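Local coordinates for protein potential RNA-dependent RNA polymerase (Human picobirnavirus, PDB 5I62) that catalyses RNA-templated RNA synthesis, joining ribonucleoside triphosphates with release of diphosphate during both transcription and genome replication of a double-stranded RNA virus, at residues A[66-71]-A[400-405]; A[257-262]-A[395-400]; A[372-377]-A[382-387]. All coordinates share one frame; numbering follows the deposited sequence.

Interaction 1 of 3, residues A[66-71]-A[400-405]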
loop_
_atom_site.group_PDB
_atom_site.type_symbol
_atom_site.label_atom_id
_atom_site.label_comp_id
_atom_site.label_asym_id
_atom_site.label_seq_id
_atom_site.Cartn_x
_atom_site.Cartn_y
_atom_site.Cartn_z
ATOM N N MET A 66 2.415 -4.503 -24.481
ATOM C CA MET A 66 1.915 -5.872 -24.564
ATOM C C MET A 66 2.666 -6.790 -23.606
ATOM O O MET A 66 2.056 -7.651 -22.960
ATOM C CB MET A 66 2.017 -6.384 -26.003
ATOM C CG MET A 66 1.415 -7.777 -26.248
ATOM S SD MET A 66 -0.357 -7.914 -25.855
ATOM C CE MET A 66 -0.991 -6.509 -26.701
ATOM N N GLU A 67 3.989 -6.624 -23.498
ATOM C CA GLU A 67 4.753 -7.411 -22.528
ATOM C C GLU A 67 4.276 -7.151 -21.111
ATOM O O GLU A 67 4.181 -8.079 -20.303
ATOM C CB GLU A 67 6.240 -7.090 -22.609
ATOM C CG GLU A 67 6.927 -7.552 -23.854
ATOM C CD GLU A 67 8.076 -6.618 -24.231
ATOM O OE1 GLU A 67 8.290 -6.381 -25.445
ATOM O OE2 GLU A 67 8.741 -6.088 -23.306
ATOM N N PHE A 68 4.027 -5.882 -20.785
ATOM C CA PHE A 68 3.508 -5.496 -19.475
ATOM C C PHE A 68 2.163 -6.159 -19.210
ATOM O O PHE A 68 1.944 -6.740 -18.143
ATOM C CB PHE A 68 3.416 -3.971 -19.445
ATOM C CG PHE A 68 2.590 -3.386 -18.323
ATOM C CD1 PHE A 68 3.129 -3.198 -17.062
ATOM C CD2 PHE A 68 1.308 -2.925 -18.570
ATOM C CE1 PHE A 68 2.382 -2.602 -16.050
ATOM C CE2 PHE A 68 0.559 -2.330 -17.563
ATOM C CZ PHE A 68 1.110 -2.169 -16.298
ATOM N N GLU A 69 1.268 -6.116 -20.198
ATOM C CA GLU A 69 -0.035 -6.757 -20.082
ATOM C C GLU A 69 0.096 -8.272 -19.928
ATOM O O GLU A 69 -0.575 -8.876 -19.081
ATOM C CB GLU A 69 -0.886 -6.416 -21.304
ATOM C CG GLU A 69 -1.395 -4.975 -21.360
ATOM C CD GLU A 69 -2.769 -4.826 -20.716
ATOM O OE1 GLU A 69 -3.138 -5.714 -19.913
ATOM O OE2 GLU A 69 -3.475 -3.830 -21.012
ATOM N N ASP A 70 0.932 -8.905 -20.766
ATOM C CA ASP A 70 1.185 -10.339 -20.671
ATOM C C ASP A 70 1.719 -10.729 -19.299
ATOM O O ASP A 70 1.321 -11.755 -18.731
ATOM C CB ASP A 70 2.186 -10.780 -21.741
ATOM C CG ASP A 70 1.552 -10.985 -23.102
ATOM O OD1 ASP A 70 0.307 -10.966 -23.197
ATOM O OD2 ASP A 70 2.307 -11.181 -24.080
ATOM N N ASP A 71 2.659 -9.940 -18.774
ATOM C CA ASP A 71 3.180 -10.177 -17.431
ATOM C C ASP A 71 2.064 -10.183 -16.380
ATOM O O ASP A 71 1.991 -11.090 -15.543
ATOM C CB ASP A 71 4.228 -9.121 -17.098
ATOM C CG ASP A 71 4.794 -9.279 -15.711
ATOM O OD1 ASP A 71 5.501 -10.277 -15.451
ATOM O OD2 ASP A 71 4.517 -8.406 -14.867
ATOM N N ARG A 400 2.533 -0.354 -10.764
ATOM C CA ARG A 400 1.786 -1.193 -11.702
ATOM C C ARG A 400 1.180 -0.398 -12.862
ATOM O O ARG A 400 0.163 -0.802 -13.439
ATOM C CB ARG A 400 0.709 -2.010 -10.985
ATOM C CG ARG A 400 1.296 -3.094 -10.076
ATOM C CD ARG A 400 0.192 -3.956 -9.469
ATOM N NE ARG A 400 0.511 -4.434 -8.122
ATOM C CZ ARG A 400 1.389 -5.398 -7.854
ATOM N NH1 ARG A 400 2.055 -5.995 -8.841
ATOM N NH2 ARG A 400 1.606 -5.763 -6.594
ATOM N N ARG A 401 1.821 0.712 -13.241
ATOM C CA ARG A 401 1.480 1.436 -14.458
ATOM C C ARG A 401 2.692 1.488 -15.382
ATOM O O ARG A 401 3.823 1.692 -14.927
ATOM C CB ARG A 401 1.039 2.873 -14.183
ATOM C CG ARG A 401 -0.419 3.050 -13.858
ATOM C CD ARG A 401 -0.607 2.900 -12.400
ATOM N NE ARG A 401 -1.961 3.234 -11.954
ATOM C CZ ARG A 401 -2.431 2.845 -10.777
ATOM N NH1 ARG A 401 -1.655 2.104 -9.993
ATOM N NH2 ARG A 401 -3.663 3.176 -10.391
ATOM N N TRP A 402 2.436 1.347 -16.678
ATOM C CA TRP A 402 3.459 1.413 -17.716
ATOM C C TRP A 402 3.540 2.833 -18.252
ATOM O O TRP A 402 2.519 3.495 -18.441
ATOM C CB TRP A 402 3.097 0.436 -18.827
ATOM C CG TRP A 402 3.884 0.453 -20.099
ATOM C CD1 TRP A 402 4.949 -0.333 -20.405
ATOM C CD2 TRP A 402 3.603 1.226 -21.277
ATOM N NE1 TRP A 402 5.366 -0.088 -21.688
ATOM C CE2 TRP A 402 4.560 0.869 -22.243
ATOM C CE3 TRP A 402 2.642 2.190 -21.597
ATOM C CZ2 TRP A 402 4.591 1.443 -23.513
ATOM C CZ3 TRP A 402 2.673 2.764 -22.858
ATOM C CH2 TRP A 402 3.637 2.375 -23.804
ATOM N N HIS A 403 4.759 3.311 -18.457
ATOM C CA HIS A 403 4.997 4.608 -19.075
ATOM C C HIS A 403 6.031 4.436 -20.179
ATOM O O HIS A 403 6.914 3.587 -20.090
ATOM C CB HIS A 403 5.515 5.653 -18.082
ATOM C CG HIS A 403 4.736 5.759 -16.806
ATOM N ND1 HIS A 403 3.931 6.839 -16.521
ATOM C CD2 HIS A 403 4.688 4.960 -15.715
ATOM C CE1 HIS A 403 3.403 6.692 -15.319
ATOM N NE2 HIS A 403 3.835 5.552 -14.814
ATOM N N HIS A 404 5.929 5.270 -21.206
ATOM C CA HIS A 404 6.849 5.202 -22.322
ATOM C C HIS A 404 7.163 6.608 -22.798
ATOM O O HIS A 404 6.258 7.441 -22.919
ATOM C CB HIS A 404 6.259 4.371 -23.462
ATOM C CG HIS A 404 7.260 3.961 -24.489
ATOM N ND1 HIS A 404 7.847 4.862 -25.348
ATOM C CD2 HIS A 404 7.771 2.748 -24.808
ATOM C CE1 HIS A 404 8.685 4.224 -26.145
ATOM N NE2 HIS A 404 8.656 2.940 -25.839
ATOM N N THR A 405 8.444 6.866 -23.070
ATOM C CA THR A 405 8.849 8.217 -23.448
ATOM C C THR A 405 8.127 8.692 -24.710
ATOM O O THR A 405 7.896 9.896 -24.876
ATOM C CB THR A 405 10.376 8.295 -23.609
ATOM O OG1 THR A 405 10.768 9.666 -23.719
ATOM C CG2 THR A 405 10.872 7.506 -24.843
#
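Phe68 of helix 63-73 packs against Trp402 of the second strand of a short beta hairpin, 395-404, whose place after the palm sheet is consistent with polymerase motif E. The Phe68 ring carries the helix side of the contact. Its CG stands anti to the backbone N (chi1 165°), which swings the ring off the helix and over the backbone of strand 401-404. Trp402 CB lies over the centre of the ring face in a CH-pi contact, 3.8 Å from the centroid of the Phe68 ring and only 8° off its normal. The planes of the Phe68 ring and the five-membered ring of Trp402 are tilted by 40°, and the two side chains pass each other at a slant. At the far end of the phenyl group, Phe68 CZ approaches Arg400 O to 3.3 Å near the ring plane, where the slightly positive C-H edge suits a carbonyl oxygen. Trp402 N sits over the face instead, 3.8 Å from Phe68 CZ. A flat apolar ring fits here because it can meet a methylene and a carbonyl at once. Trp402 then runs on toward Thr64, whose hydroxyl is hydrogen-bonded to the indole NE1, so its polar edge is tied to the same helix that its CB touches. Farther round that helix, Glu69 is hydrogen-bonded to Ser418 and Thr419, both just beyond strand 416-417. A helix from the N-terminal part of the chain thus rests against a hairpin that fits motif E, which in right-hand polymerases lies where palm and thumb meet.

Interaction 2 of 3, residues A[257-262]-A[395-400]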
loop_
_atom_site.group_PDB
_atom_site.type_symbol
_atom_site.label_atom_id
_atom_site.label_comp_id
_atom_site.label_asym_id
_atom_site.label_seq_id
_atom_site.Cartn_x
_atom_site.Cartn_y
_atom_site.Cartn_z
ATOM N N VAL A 257 16.668 3.594 -17.232
ATOM C CA VAL A 257 15.853 3.772 -16.036
ATOM C C VAL A 257 15.742 2.413 -15.371
ATOM O O VAL A 257 15.568 1.403 -16.057
ATOM C CB VAL A 257 14.470 4.336 -16.401
ATOM C CG1 VAL A 257 13.572 4.416 -15.177
ATOM C CG2 VAL A 257 14.634 5.689 -17.052
ATOM N N VAL A 258 15.879 2.372 -14.049
ATOM C CA VAL A 258 15.772 1.131 -13.294
ATOM C C VAL A 258 14.498 1.166 -12.464
ATOM O O VAL A 258 14.280 2.101 -11.684
ATOM C CB VAL A 258 16.996 0.900 -12.393
ATOM C CG1 VAL A 258 16.797 -0.369 -11.555
ATOM C CG2 VAL A 258 18.268 0.816 -13.218
ATOM N N CYS A 259 13.662 0.150 -12.621
ATOM C CA CYS A 259 12.466 -0.031 -11.803
ATOM C C CYS A 259 12.770 -1.143 -10.809
ATOM O O CYS A 259 12.952 -2.301 -11.206
ATOM C CB CYS A 259 11.259 -0.384 -12.658
ATOM S SG CYS A 259 11.013 0.726 -14.052
ATOM N N THR A 260 12.830 -0.795 -9.532
ATOM C CA THR A 260 13.320 -1.718 -8.531
ATOM C C THR A 260 12.174 -2.548 -7.975
ATOM O O THR A 260 10.998 -2.218 -8.126
ATOM C CB THR A 260 14.033 -0.967 -7.405
ATOM O OG1 THR A 260 13.211 0.115 -6.968
ATOM C CG2 THR A 260 15.368 -0.404 -7.905
ATOM N N ASP A 261 12.535 -3.622 -7.286
ATOM C CA ASP A 261 11.518 -4.395 -6.602
ATOM C C ASP A 261 12.139 -5.067 -5.383
ATOM O O ASP A 261 13.228 -5.644 -5.488
ATOM C CB ASP A 261 10.944 -5.427 -7.561
ATOM C CG ASP A 261 9.894 -6.287 -6.902
ATOM O OD1 ASP A 261 8.705 -6.023 -7.003
ATOM O OD2 ASP A 261 10.260 -7.196 -6.155
ATOM N N PHE A 262 11.451 -4.998 -4.237
ATOM C CA PHE A 262 11.867 -5.621 -2.982
ATOM C C PHE A 262 11.028 -6.867 -2.697
ATOM O O PHE A 262 9.825 -6.909 -2.978
ATOM C CB PHE A 262 11.740 -4.657 -1.816
ATOM C CG PHE A 262 12.738 -3.564 -1.830
ATOM C CD1 PHE A 262 14.042 -3.777 -1.404
ATOM C CD2 PHE A 262 12.365 -2.308 -2.244
ATOM C CE1 PHE A 262 14.960 -2.739 -1.393
ATOM C CE2 PHE A 262 13.253 -1.275 -2.240
ATOM C CZ PHE A 262 14.566 -1.479 -1.816
ATOM N N ASP A 395 11.185 3.051 -21.480
ATOM C CA ASP A 395 9.938 2.877 -20.749
ATOM C C ASP A 395 10.232 2.452 -19.316
ATOM O O ASP A 395 11.375 2.188 -18.945
ATOM C CB ASP A 395 9.008 1.903 -21.493
ATOM C CG ASP A 395 9.571 0.490 -21.592
ATOM O OD1 ASP A 395 10.088 -0.050 -20.593
ATOM O OD2 ASP A 395 9.491 -0.088 -22.698
ATOM N N CYS A 396 9.174 2.395 -18.507
ATOM C CA CYS A 396 9.326 1.975 -17.123
ATOM C C CYS A 396 7.974 1.521 -16.598
ATOM O O CYS A 396 6.932 1.784 -17.197
ATOM C CB CYS A 396 9.901 3.103 -16.248
ATOM S SG CYS A 396 8.831 4.563 -16.148
ATOM N N THR A 397 8.012 0.813 -15.483
ATOM C CA THR A 397 6.800 0.465 -14.759
ATOM C C THR A 397 6.965 0.963 -13.339
ATOM O O THR A 397 8.043 0.829 -12.754
ATOM C CB THR A 397 6.528 -1.046 -14.781
ATOM O OG1 THR A 397 7.664 -1.730 -14.238
ATOM C CG2 THR A 397 6.300 -1.530 -16.206
ATOM N N TYR A 398 5.911 1.560 -12.804
ATOM C CA TYR A 398 5.934 2.137 -11.470
ATOM C C TYR A 398 4.501 2.119 -10.975
ATOM O O TYR A 398 3.610 2.566 -11.697
ATOM C CB TYR A 398 6.493 3.569 -11.494
ATOM C CG TYR A 398 6.566 4.248 -10.150
ATOM C CD1 TYR A 398 7.213 3.646 -9.075
ATOM C CD2 TYR A 398 5.984 5.498 -9.947
ATOM C CE1 TYR A 398 7.285 4.274 -7.843
ATOM C CE2 TYR A 398 6.055 6.135 -8.712
ATOM C CZ TYR A 398 6.705 5.511 -7.663
ATOM O OH TYR A 398 6.786 6.138 -6.432
ATOM N N LEU A 399 4.290 1.557 -9.782
ATOM C CA LEU A 399 2.958 1.425 -9.169
ATOM C C LEU A 399 2.003 0.667 -10.085
ATOM O O LEU A 399 0.824 1.001 -10.188
ATOM C CB LEU A 399 2.378 2.791 -8.793
ATOM C CG LEU A 399 3.266 3.648 -7.882
ATOM C CD1 LEU A 399 2.570 4.970 -7.541
ATOM C CD2 LEU A 399 3.663 2.890 -6.609
ATOM N N ARG A 400 2.533 -0.354 -10.764
ATOM C CA ARG A 400 1.786 -1.193 -11.702
ATOM C C ARG A 400 1.180 -0.398 -12.862
ATOM O O ARG A 400 0.163 -0.802 -13.439
ATOM C CB ARG A 400 0.709 -2.010 -10.985
ATOM C CG ARG A 400 1.296 -3.094 -10.076
ATOM C CD ARG A 400 0.192 -3.956 -9.469
ATOM N NE ARG A 400 0.511 -4.434 -8.122
ATOM C CZ ARG A 400 1.389 -5.398 -7.854
ATOM N NH1 ARG A 400 2.055 -5.995 -8.841
ATOM N NH2 ARG A 400 1.606 -5.763 -6.594
HETATM O O HOH W 1 12.610 1.075 -16.754
#
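Cys259 and Thr397 are joined by a hydrogen bond to sulfur, an unusual kind. Thr397 N donates to Cys259 SG over 3.3 Å, at an N-H...S angle of 156°. Sulfur is a weak, diffuse acceptor. The strand axes, which run nearly the same way, 24° apart, come no closer than 7.0 Å, too far for a backbone ladder, and the Cys259 side chain, which points toward 395-398, bridges the gap. The Cys259 torsion makes this possible, with SG turned anti to the carbonyl carbon (chi1 -50°) and held out toward Thr397.

The apolar contacts gather round Cys396 CB. Cys259 SG presses on it at 3.4 Å, and Val257 CG1 reaches it at 4.0 Å, so that two alternate residues of strand 257-261 touch the same methylene. Small side chains suit such a place, where strands of separate sheets face each other. Strand 257-261 is an inner strand of the four-stranded antiparallel palm sheet, hydrogen-bonded on its two sides to strands 360-363 and 390-392. It leads into the sequence Asp-Phe-Ser-Lys-Phe-Asp, which begins at Asp261 and fits polymerase motif A. Strand 395-398 instead opens the following hairpin, and Cys396 shares backbone bonds with His403 there.

Water supplies the remaining link. One molecule donates to Val257 O at 3.1 Å and to Asp395 O at 2.8 Å, so both of its hydrogens are committed, to one carbonyl on each strand. The CB of Asp395 itself points away from strand 257-261, and its carboxylate is hydrogen-bonded to the hydroxyls of Tyr390 and Thr64.

Interaction 3 of 3, residues A[372-377]-A[382-387]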
loop_
_atom_site.group_PDB
_atom_site.type_symbol
_atom_site.label_atom_id
_atom_site.label_comp_id
_atom_site.label_asym_id
_atom_site.label_seq_id
_atom_site.Cartn_x
_atom_site.Cartn_y
_atom_site.Cartn_z
ATOM N N ASP A 372 24.060 -2.873 -9.865
ATOM C CA ASP A 372 24.657 -1.910 -8.940
ATOM C C ASP A 372 23.641 -1.439 -7.899
ATOM O O ASP A 372 23.961 -1.336 -6.708
ATOM C CB ASP A 372 25.208 -0.700 -9.682
ATOM C CG ASP A 372 26.512 -0.996 -10.407
ATOM O OD1 ASP A 372 27.077 -2.095 -10.218
ATOM O OD2 ASP A 372 26.977 -0.109 -11.150
ATOM N N VAL A 373 22.441 -1.072 -8.345
ATOM C CA VAL A 373 21.408 -0.648 -7.400
ATOM C C VAL A 373 21.131 -1.768 -6.413
ATOM O O VAL A 373 21.072 -1.551 -5.192
ATOM C CB VAL A 373 20.129 -0.227 -8.155
ATOM C CG1 VAL A 373 18.961 -0.042 -7.181
ATOM C CG2 VAL A 373 20.357 1.051 -8.935
ATOM N N MET A 374 20.997 -2.992 -6.923
ATOM C CA MET A 374 20.692 -4.126 -6.058
ATOM C C MET A 374 21.773 -4.321 -4.998
ATOM O O MET A 374 21.469 -4.532 -3.817
ATOM C CB MET A 374 20.525 -5.391 -6.894
ATOM C CG MET A 374 19.554 -6.385 -6.291
ATOM S SD MET A 374 19.772 -8.066 -6.904
ATOM C CE MET A 374 21.489 -8.320 -6.451
ATOM N N GLN A 375 23.044 -4.253 -5.408
ATOM C CA GLN A 375 24.151 -4.382 -4.462
ATOM C C GLN A 375 24.131 -3.263 -3.430
ATOM O O GLN A 375 24.390 -3.500 -2.239
ATOM C CB GLN A 375 25.493 -4.379 -5.208
ATOM C CG GLN A 375 25.911 -5.727 -5.784
ATOM C CD GLN A 375 27.102 -5.615 -6.730
ATOM O OE1 GLN A 375 27.996 -4.775 -6.536
ATOM N NE2 GLN A 375 27.126 -6.472 -7.757
ATOM N N SER A 376 23.858 -2.031 -3.871
ATOM C CA SER A 376 23.892 -0.898 -2.954
ATOM C C SER A 376 22.762 -0.970 -1.934
ATOM O O SER A 376 22.947 -0.588 -0.774
ATOM C CB SER A 376 23.818 0.417 -3.732
ATOM O OG SER A 376 23.935 1.536 -2.865
ATOM N N TYR A 377 21.581 -1.430 -2.359
ATOM C CA TYR A 377 20.443 -1.545 -1.447
ATOM C C TYR A 377 20.594 -2.747 -0.512
ATOM O O TYR A 377 20.363 -2.640 0.697
ATOM C CB TYR A 377 19.144 -1.703 -2.233
ATOM C CG TYR A 377 18.600 -0.527 -3.012
ATOM C CD1 TYR A 377 19.338 0.635 -3.225
ATOM C CD2 TYR A 377 17.329 -0.602 -3.557
ATOM C CE1 TYR A 377 18.815 1.689 -3.970
ATOM C CE2 TYR A 377 16.792 0.437 -4.282
ATOM C CZ TYR A 377 17.534 1.581 -4.488
ATOM O OH TYR A 377 16.965 2.602 -5.219
ATOM N N LEU A 382 18.470 -5.904 3.020
ATOM C CA LEU A 382 17.252 -5.944 2.227
ATOM C C LEU A 382 17.354 -7.025 1.159
ATOM O O LEU A 382 18.438 -7.341 0.670
ATOM C CB LEU A 382 16.972 -4.579 1.597
ATOM C CG LEU A 382 16.950 -3.485 2.664
ATOM C CD1 LEU A 382 16.976 -2.102 2.016
ATOM C CD2 LEU A 382 15.690 -3.676 3.574
ATOM N N ASP A 383 16.212 -7.590 0.803
ATOM C CA ASP A 383 16.143 -8.713 -0.116
ATOM C C ASP A 383 15.577 -8.245 -1.446
ATOM O O ASP A 383 14.554 -7.558 -1.479
ATOM C CB ASP A 383 15.288 -9.837 0.465
ATOM C CG ASP A 383 15.512 -11.165 -0.232
ATOM O OD1 ASP A 383 16.658 -11.440 -0.651
ATOM O OD2 ASP A 383 14.539 -11.941 -0.348
ATOM N N MET A 384 16.261 -8.604 -2.530
ATOM C CA MET A 384 15.878 -8.263 -3.890
ATOM C C MET A 384 16.299 -9.422 -4.792
ATOM O O MET A 384 17.362 -10.010 -4.606
ATOM C CB MET A 384 16.535 -6.959 -4.376
ATOM C CG MET A 384 16.409 -5.752 -3.437
ATOM S SD MET A 384 17.358 -4.314 -3.998
ATOM C CE MET A 384 16.364 -3.701 -5.354
ATOM N N ASN A 385 15.453 -9.744 -5.749
ATOM C CA ASN A 385 15.683 -10.790 -6.746
ATOM C C ASN A 385 16.011 -10.037 -8.034
ATOM O O ASN A 385 15.175 -9.307 -8.573
ATOM C CB ASN A 385 14.432 -11.682 -6.808
ATOM C CG ASN A 385 14.376 -12.643 -7.968
ATOM O OD1 ASN A 385 15.307 -12.795 -8.747
ATOM N ND2 ASN A 385 13.217 -13.293 -8.100
ATOM N N LEU A 386 17.266 -10.136 -8.467
ATOM C CA LEU A 386 17.700 -9.401 -9.650
ATOM C C LEU A 386 16.739 -9.606 -10.818
ATOM O O LEU A 386 16.530 -8.700 -11.635
ATOM C CB LEU A 386 19.112 -9.834 -10.029
ATOM C CG LEU A 386 19.712 -9.069 -11.212
ATOM C CD1 LEU A 386 19.557 -7.562 -11.029
ATOM C CD2 LEU A 386 21.166 -9.435 -11.416
ATOM N N GLU A 387 16.112 -10.784 -10.878
ATOM C CA GLU A 387 15.252 -11.137 -11.999
ATOM C C GLU A 387 14.017 -10.260 -12.059
ATOM O O GLU A 387 13.396 -10.119 -13.118
ATOM C CB GLU A 387 14.840 -12.602 -11.889
ATOM C CG GLU A 387 14.681 -13.291 -13.219
ATOM C CD GLU A 387 16.011 -13.710 -13.825
ATOM O OE1 GLU A 387 17.068 -13.172 -13.422
ATOM O OE2 GLU A 387 15.999 -14.586 -14.715
#
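The backbone bond from Tyr377 N to Val373 O, 2.9 Å long, belongs to the helix whose Met374 and Tyr377 side chains receive the returning chain at 382-387. Met384 lies between them. On one side Met374 CG packs on Met384 CB at 3.6 Å, the two unbranched chains sliding past each other in opposite directions. On the other, Met384 SD reaches Tyr377 CB at 3.6 Å. The sulfur also lies 4.9 Å from the centroid of the Tyr377 ring, 68° off the normal, an oblique Met-aromatic contact. Met384 is bent at its last torsion (chi3 75°), which brings CE to 3.7 Å from Tyr377 CD2. Flexible thioethers suit this place because they can follow both a methylene and a ring.

Helix 370-378 and this loop follow the strands that fit polymerase motif C, the position of motif D in right-hand polymerases. Helix and loop lie against the palm sheet together: Val373 and Tyr377 from the one and Met384 from the other touch Thr260.

Toward the solvent side, the Met374 and Leu386 side chains cross at about a right angle, with Met374 SD 3.7 Å from Leu386 CB. The backbone there is shaped by an Asx turn: Asn385 OD1 accepts from Glu387 N at 3.0 Å, the donor standing well above the carbonyl plane. At the other end, Leu382 CD1 packs on Tyr377 O, and both side chains touch Leu338 of helix 327-345.

Overall arrangement
Interactions 1 and 2, centred 10 Å apart, share the hairpin 395-404: His403 N is probably hydrogen-bonded to Cys396 O, 2.9 Å apart, and Phe68 CD1 packs on Thr397 CG2 at 3.7 Å. Interaction 3 touches interaction 2 on the palm strand's other side, where Phe262 CZ meets Tyr377 CD2 at 3.4 Å. Interactions 1 and 3 do not meet; their nearest atoms are about 8 Å apart. In order come helix 63-73, a hairpin that fits motif E, the strand leading into the probable motif A, and a helix in the position of motif D. Asp261 heads that motif A-like sequence, and Tyr398 touches Asp360 of a Gly-Asp-Asp sequence that fits motif C, placing interaction 2 beside the probable catalytic centre.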